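Protein with a SET domain within carboxy region (Cryptosporidium parvum, PDB 4LDG) contains a SET domain and is probably a histone lysine methyltransferase acting on the tail of histone H4. Local coordinates at residues 25-28 and 29-33; 112-116 and 117-121; 213-216 and 217-221. All blocks are in the same frame, centred on the assembly; numbering follows the deposited sequence. Where two conformers were deposited one is given.

Interaction 1. Residues 25-28 and 29-33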
# COMPACT_ATOMS: atom_id res chain seq x y z
N GLN A 25 -12.86 -3.28 -9.99
CA GLN A 25 -12.38 -3.53 -11.34
C GLN A 25 -11.00 -4.21 -11.32
O GLN A 25 -10.74 -5.14 -12.11
CB GLN A 25 -12.34 -2.23 -12.14
CG GLN A 25 -12.44 -2.43 -13.63
CD GLN A 25 -13.69 -3.20 -14.02
OE1 GLN A 25 -14.79 -2.90 -13.54
NE2 GLN A 25 -13.53 -4.21 -14.87
N ASP A 26 -10.12 -3.75 -10.43
CA ASP A 26 -8.81 -4.37 -10.23
C ASP A 26 -9.00 -5.83 -9.87
O ASP A 26 -8.36 -6.71 -10.46
CB ASP A 26 -8.02 -3.69 -9.10
CG ASP A 26 -6.58 -4.21 -8.99
OD1 ASP A 26 -5.91 -4.30 -10.05
OD2 ASP A 26 -6.13 -4.53 -7.86
N LEU A 27 -9.89 -6.08 -8.92
CA LEU A 27 -10.19 -7.44 -8.50
C LEU A 27 -10.64 -8.26 -9.71
O LEU A 27 -10.08 -9.32 -9.97
CB LEU A 27 -11.28 -7.47 -7.42
CG LEU A 27 -11.39 -8.63 -6.42
CD1 LEU A 27 -12.85 -9.00 -6.22
CD2 LEU A 27 -10.64 -9.88 -6.80
N TYR A 28 -11.61 -7.75 -10.48
CA TYR A 28 -12.10 -8.47 -11.67
C TYR A 28 -10.99 -8.86 -12.63
O TYR A 28 -11.04 -9.93 -13.23
CB TYR A 28 -13.13 -7.64 -12.46
CG TYR A 28 -14.50 -7.49 -11.85
CD1 TYR A 28 -14.87 -8.16 -10.68
CD2 TYR A 28 -15.46 -6.68 -12.48
CE1 TYR A 28 -16.15 -8.00 -10.14
CE2 TYR A 28 -16.73 -6.52 -11.95
CZ TYR A 28 -17.07 -7.19 -10.78
OH TYR A 28 -18.33 -7.04 -10.26
N SER A 29 -10.01 -7.98 -12.80
CA SER A 29 -8.90 -8.22 -13.73
C SER A 29 -7.95 -9.33 -13.26
O SER A 29 -7.24 -9.90 -14.07
CB SER A 29 -8.11 -6.94 -13.97
OG SER A 29 -8.74 -6.16 -14.97
N LYS A 30 -7.96 -9.63 -11.97
CA LYS A 30 -7.09 -10.67 -11.40
C LYS A 30 -7.81 -12.02 -11.18
O LYS A 30 -7.17 -13.02 -10.84
CB LYS A 30 -6.51 -10.16 -10.08
CG LYS A 30 -5.53 -9.00 -10.25
CD LYS A 30 -5.28 -8.25 -8.95
CE LYS A 30 -4.21 -7.18 -9.11
NZ LYS A 30 -3.77 -6.60 -7.80
N ILE A 31 -9.13 -12.05 -11.39
CA ILE A 31 -9.91 -13.28 -11.17
C ILE A 31 -9.39 -14.48 -11.97
O ILE A 31 -9.19 -15.55 -11.39
CB ILE A 31 -11.44 -13.06 -11.37
CG1 ILE A 31 -11.97 -12.19 -10.21
CG2 ILE A 31 -12.20 -14.39 -11.44
CD1 ILE A 31 -13.48 -12.07 -10.09
N PRO A 32 -9.14 -14.32 -13.29
CA PRO A 32 -8.60 -15.44 -14.07
C PRO A 32 -7.31 -16.02 -13.46
O PRO A 32 -7.11 -17.24 -13.47
CB PRO A 32 -8.32 -14.82 -15.44
CG PRO A 32 -9.14 -13.58 -15.49
CD PRO A 32 -9.15 -13.08 -14.08
N TYR A 33 -6.45 -15.14 -12.95
CA TYR A 33 -5.24 -15.59 -12.26
C TYR A 33 -5.56 -16.28 -10.93
O TYR A 33 -4.98 -17.31 -10.63
CB TYR A 33 -4.23 -14.43 -12.07
CG TYR A 33 -3.12 -14.76 -11.10
CD1 TYR A 33 -1.92 -15.32 -11.53
CD2 TYR A 33 -3.28 -14.53 -9.73
CE1 TYR A 33 -0.91 -15.63 -10.63
CE2 TYR A 33 -2.28 -14.85 -8.83
CZ TYR A 33 -1.09 -15.39 -9.28
OH TYR A 33 -0.10 -15.70 -8.37

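Interaction 2. Residues 112-116 and 117-121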
# COMPACT_ATOMS: atom_id res chain seq x y z
N ILE A 112 1.81 -10.45 -6.85
CA ILE A 112 2.96 -11.08 -6.27
C ILE A 112 2.61 -12.57 -6.24
O ILE A 112 1.78 -13.01 -5.45
CB ILE A 112 3.29 -10.55 -4.88
CG1 ILE A 112 3.56 -9.07 -4.95
CG2 ILE A 112 4.53 -11.25 -4.33
CD1 ILE A 112 3.90 -8.49 -3.57
N HIS A 113 3.26 -13.32 -7.14
CA HIS A 113 2.94 -14.71 -7.41
C HIS A 113 3.64 -15.66 -6.44
O HIS A 113 3.05 -16.66 -6.07
CB HIS A 113 3.35 -15.03 -8.85
CG HIS A 113 3.25 -16.47 -9.21
ND1 HIS A 113 2.04 -17.13 -9.33
CD2 HIS A 113 4.20 -17.38 -9.52
CE1 HIS A 113 2.25 -18.38 -9.66
NE2 HIS A 113 3.56 -18.57 -9.78
N LEU A 114 4.89 -15.35 -6.05
CA LEU A 114 5.63 -16.21 -5.12
C LEU A 114 5.70 -15.58 -3.73
O LEU A 114 5.74 -14.38 -3.62
CB LEU A 114 7.06 -16.43 -5.60
CG LEU A 114 7.30 -17.25 -6.87
CD1 LEU A 114 8.78 -17.20 -7.26
CD2 LEU A 114 6.85 -18.69 -6.67
N PRO A 115 5.74 -16.40 -2.67
CA PRO A 115 6.03 -15.86 -1.34
C PRO A 115 7.36 -15.16 -1.36
O PRO A 115 8.24 -15.56 -2.12
CB PRO A 115 6.14 -17.12 -0.47
CG PRO A 115 5.39 -18.17 -1.19
CD PRO A 115 5.57 -17.87 -2.65
N ILE A 116 7.52 -14.13 -0.54
CA ILE A 116 8.79 -13.47 -0.39
C ILE A 116 9.29 -13.35 1.05
O ILE A 116 10.34 -12.75 1.29
CB ILE A 116 8.77 -12.08 -1.07
CG1 ILE A 116 7.91 -11.09 -0.29
CG2 ILE A 116 8.30 -12.19 -2.52
CD1 ILE A 116 7.99 -9.70 -0.87
N TYR A 117 8.59 -13.94 2.01
CA TYR A 117 9.05 -13.86 3.40
C TYR A 117 10.32 -14.70 3.56
O TYR A 117 11.05 -14.53 4.53
CB TYR A 117 7.96 -14.32 4.40
CG TYR A 117 7.42 -15.72 4.19
CD1 TYR A 117 6.26 -15.92 3.45
CD2 TYR A 117 8.05 -16.83 4.75
CE1 TYR A 117 5.73 -17.19 3.24
CE2 TYR A 117 7.53 -18.12 4.57
CZ TYR A 117 6.36 -18.29 3.81
OH TYR A 117 5.82 -19.55 3.59
N ASN A 118 10.58 -15.59 2.61
CA ASN A 118 11.80 -16.40 2.62
C ASN A 118 12.99 -15.74 1.91
O ASN A 118 14.09 -16.28 1.90
CB ASN A 118 11.50 -17.77 2.01
CG ASN A 118 10.85 -17.68 0.63
OD1 ASN A 118 9.91 -16.92 0.42
ND2 ASN A 118 11.36 -18.44 -0.30
N TYR A 119 12.78 -14.56 1.32
CA TYR A 119 13.83 -13.87 0.58
C TYR A 119 14.68 -13.07 1.54
O TYR A 119 14.18 -12.58 2.55
CB TYR A 119 13.24 -12.86 -0.40
CG TYR A 119 12.60 -13.40 -1.64
CD1 TYR A 119 12.29 -14.74 -1.78
CD2 TYR A 119 12.29 -12.55 -2.69
CE1 TYR A 119 11.68 -15.22 -2.93
CE2 TYR A 119 11.70 -13.02 -3.85
CZ TYR A 119 11.37 -14.34 -3.96
OH TYR A 119 10.77 -14.84 -5.10
N SER A 120 15.96 -12.91 1.21
CA SER A 120 16.88 -12.09 2.02
C SER A 120 16.43 -10.64 1.98
O SER A 120 15.63 -10.25 1.12
CB SER A 120 18.28 -12.15 1.45
OG SER A 120 18.23 -11.58 0.15
N GLU A 121 16.97 -9.84 2.88
CA GLU A 121 16.66 -8.41 2.95
C GLU A 121 16.92 -7.73 1.62
O GLU A 121 16.06 -7.06 1.10
CB GLU A 121 17.43 -7.73 4.08
CG GLU A 121 16.87 -8.10 5.45
CD GLU A 121 15.39 -7.72 5.62
OE1 GLU A 121 14.95 -6.71 5.03
OE2 GLU A 121 14.64 -8.44 6.32

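Interaction 3. Residues 213-216 and 217-221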
# COMPACT_ATOMS: atom_id res chain seq x y z
N LEU A 213 -8.35 10.25 -6.06
CA LEU A 213 -8.37 8.85 -6.42
C LEU A 213 -6.96 8.26 -6.51
O LEU A 213 -6.74 7.14 -6.09
CB LEU A 213 -9.09 8.69 -7.77
CG LEU A 213 -9.43 7.24 -8.12
CD1 LEU A 213 -10.62 6.82 -7.27
CD2 LEU A 213 -9.71 7.05 -9.61
N GLU A 214 -6.01 9.04 -7.04
CA GLU A 214 -4.63 8.57 -7.20
C GLU A 214 -4.00 8.12 -5.88
O GLU A 214 -3.07 7.32 -5.91
CB GLU A 214 -3.74 9.65 -7.84
N PHE A 215 -4.48 8.62 -4.74
CA PHE A 215 -3.91 8.21 -3.43
C PHE A 215 -4.21 6.77 -3.03
O PHE A 215 -3.46 6.15 -2.28
CB PHE A 215 -4.34 9.16 -2.32
CG PHE A 215 -3.83 10.58 -2.49
CD1 PHE A 215 -2.81 10.89 -3.38
CD2 PHE A 215 -4.35 11.59 -1.70
CE1 PHE A 215 -2.35 12.19 -3.51
CE2 PHE A 215 -3.90 12.89 -1.83
CZ PHE A 215 -2.89 13.19 -2.73
N GLY A 216 -5.29 6.21 -3.55
CA GLY A 216 -5.60 4.82 -3.26
C GLY A 216 -6.19 4.69 -1.87
O GLY A 216 -6.54 5.67 -1.26
N PRO A 217 -6.32 3.46 -1.38
CA PRO A 217 -7.06 3.24 -0.15
C PRO A 217 -6.20 3.12 1.08
O PRO A 217 -6.73 2.85 2.15
CB PRO A 217 -7.76 1.91 -0.42
CG PRO A 217 -6.79 1.18 -1.29
CD PRO A 217 -6.17 2.23 -2.16
N GLY A 218 -4.89 3.31 0.93
CA GLY A 218 -3.93 3.21 2.02
C GLY A 218 -4.31 4.11 3.19
O GLY A 218 -4.29 3.68 4.35
N ARG A 219 -4.68 5.34 2.87
CA ARG A 219 -5.01 6.36 3.86
C ARG A 219 -6.24 6.04 4.71
O ARG A 219 -6.44 6.68 5.74
CB ARG A 219 -5.23 7.70 3.16
CG ARG A 219 -6.48 7.76 2.30
CD ARG A 219 -6.37 8.83 1.21
NE ARG A 219 -7.70 9.14 0.71
CZ ARG A 219 -8.55 10.02 1.25
NH1 ARG A 219 -8.22 10.75 2.32
NH2 ARG A 219 -9.74 10.19 0.71
N LEU A 220 -7.08 5.11 4.25
CA LEU A 220 -8.33 4.76 4.91
C LEU A 220 -8.21 3.62 5.92
O LEU A 220 -9.17 3.26 6.56
CB LEU A 220 -9.36 4.34 3.87
CG LEU A 220 -9.62 5.30 2.72
CD1 LEU A 220 -10.62 4.66 1.77
CD2 LEU A 220 -10.17 6.61 3.26
N ILE A 221 -7.04 3.04 6.04
CA ILE A 221 -6.87 1.92 6.93
C ILE A 221 -7.10 2.32 8.39
O ILE A 221 -6.49 3.27 8.91
CB ILE A 221 -5.51 1.26 6.68
CG1 ILE A 221 -5.52 0.58 5.30
CG2 ILE A 221 -5.21 0.24 7.75
CD1 ILE A 221 -4.17 0.29 4.74
O HOH W 1 -2.75 3.73 -1.42
O HOH W 2 -3.00 6.71 0.69

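Interaction 1. Residues 25-28 and 29-33
D26 swings CG away from its own backbone N (chi1 -173°), while K30 turns CG anti to its carbonyl carbon (chi1 -67°) and runs extended from there, which brings a carboxylate and an ammonium together one turn apart. This is an i to i+4 salt bridge on the N-terminal helix 15-36. The two side chains cross obliquely, with K30 NZ 3.1 Å from D26 OD2. The ammonium reaches the carboxylate on the syn side of OD2, 21° out of its plane, and OD1 lies farther from NZ. D26 is modelled in two conformations; the ion pair is described for one of them, and its occupancy is uncertain. On its way past, the aliphatic part of K30 runs close to the D26 carbonyl, with CG 3.6 Å from D26 O. The side chains of both K30 and Y33 reach strand 111-112.

Beneath the side chains, S29 N makes the regular i to i-4 bond to Q25 O at 3.0 Å, but K30 N bonds chiefly to L27 O, three residues back, at 2.9 Å, and its link to D26 O is weak. I31 N makes a weak bond to Y28 O. A kink follows at P32 and Y33, whose nitrogens have no bond to the preceding turn; that of P32, an imide, carries no hydrogen to donate.

I31 faces two apolar partners. Its CG1 lies 4.3 Å from CD2 of the buried L27. The side chains of Y28 and I31 point the same way and lie side by side, with I31 CD1 placed obliquely to the tyrosine ring, 4.2 Å from Y28 CD1.

Interaction 2. Residues 112-116 and 117-121
I116 O accepts a hydrogen bond from Y119 N at 3.0 Å, with an angle of 162° at the hydrogen, and this closes a type I beta turn from I116 to Y119. The turn lies in the connection between strand 111-112 and helix 121-134.

The turn also folds the Y119 side chain back over its first residue. With CG placed anti to the carbonyl carbon (chi1 -74°), the Y119 ring is directed at I116, and one face of it covers the isoleucine. I116 CA sits 4.0 Å from the ring centroid and close to the ring normal, a CH-pi contact. I116 CG2 lies over the same ring, 3.7 Å from Y119 CE2. Beyond the ring, L114 crosses Y119 at about a right angle and sets its CD1 3.8 Å from Y119 OH. That hydroxyl has its polar partner in T104 OG1, at the end of helix 98-104, with which it forms a hydrogen bond.

Y117, at the second position of the turn, carries its ring to P115 instead. P115 CB meets that ring obliquely, 3.7 Å from Y117 CE1. I116, by contrast, is buried and also packs on I127 and Y128 of helix 121-134. The chain then enters this helix through S120, the N-cap residue, whose OG makes a weak hydrogen bond to W123 N.

Across the turn one sound backbone bond combines with CH-pi and apolar packing, while just before it H113 and L114 make backbone hydrogen bonds to T104. The Y119 hydroxyl can keep its own hydrogen bond to T104 while I116 packs on one ring face, so Y119 ties the turn to helix 98-104.

Interaction 3. Residues 213-216 and 217-221
Two short 3-10 turns inside the SET domain, 213-215 and 218-220, are joined here by a Gly-Pro link, and the polar part of the contact between them runs through two waters. F215 O accepts from both. The first lies 2.7 Å from F215 O and receives G218 N at 3.2 Å; the second lies 3.1 Å from F215 O and takes a weak bond from R219 N. No direct hydrogen bond joins the two segments, and these bridges give F215 O two partners, G218 N one, and R219 N a weak one. G216 makes the corner with a positive phi (77°), and its N closes the first turn on L213 O. The second turn is closed by L220 N on P217 O.

The chain then runs directly into strand 222-223, where the Asn-His-Ser signature of SET domains begins. In relatives this signature forms part of the cofactor site and of the pseudoknot characteristic of SET domains. I221 O is hydrogen-bonded to the hydroxyl of Y261, the tyrosine of the Asp-Tyr-Gly signature, which ties the two family motifs together.

R219 takes CG between its backbone N and carbonyl carbon (chi1 69°), and the arm extends back toward the first turn. R219 CD comes in at the edge of the F215 ring, near its plane, 4.1 Å from F215 CB. The guanidinium makes a cation-pi contact with Y193, while L220 CD2 lies 4.2 Å above one of its faces, over the centre. G216 O sits at the edge of the same group, 4.2 Å from R219 NE.

In the fold
Along the chain the three contacts follow in series, yet two are directly joined: Y33 OH of interaction 1 lies 2.8 Å from H113 ND1 of interaction 2, a probable hydrogen bond between the N-terminal helix and the loop after strand 111-112, although their centres are about 22 Å apart. Interaction 3 lies nearest the middle of the chain. It stays about 9 Å from interaction 1 between nearest atoms, but P217 packs on L19 and L23, just before residues 25-33 on the same helix, so that helix borders both. Interaction 2 is farther away, about 15 Å between nearest atoms, while interaction 3, within the SET domain, runs into the Asn-His-Ser signature.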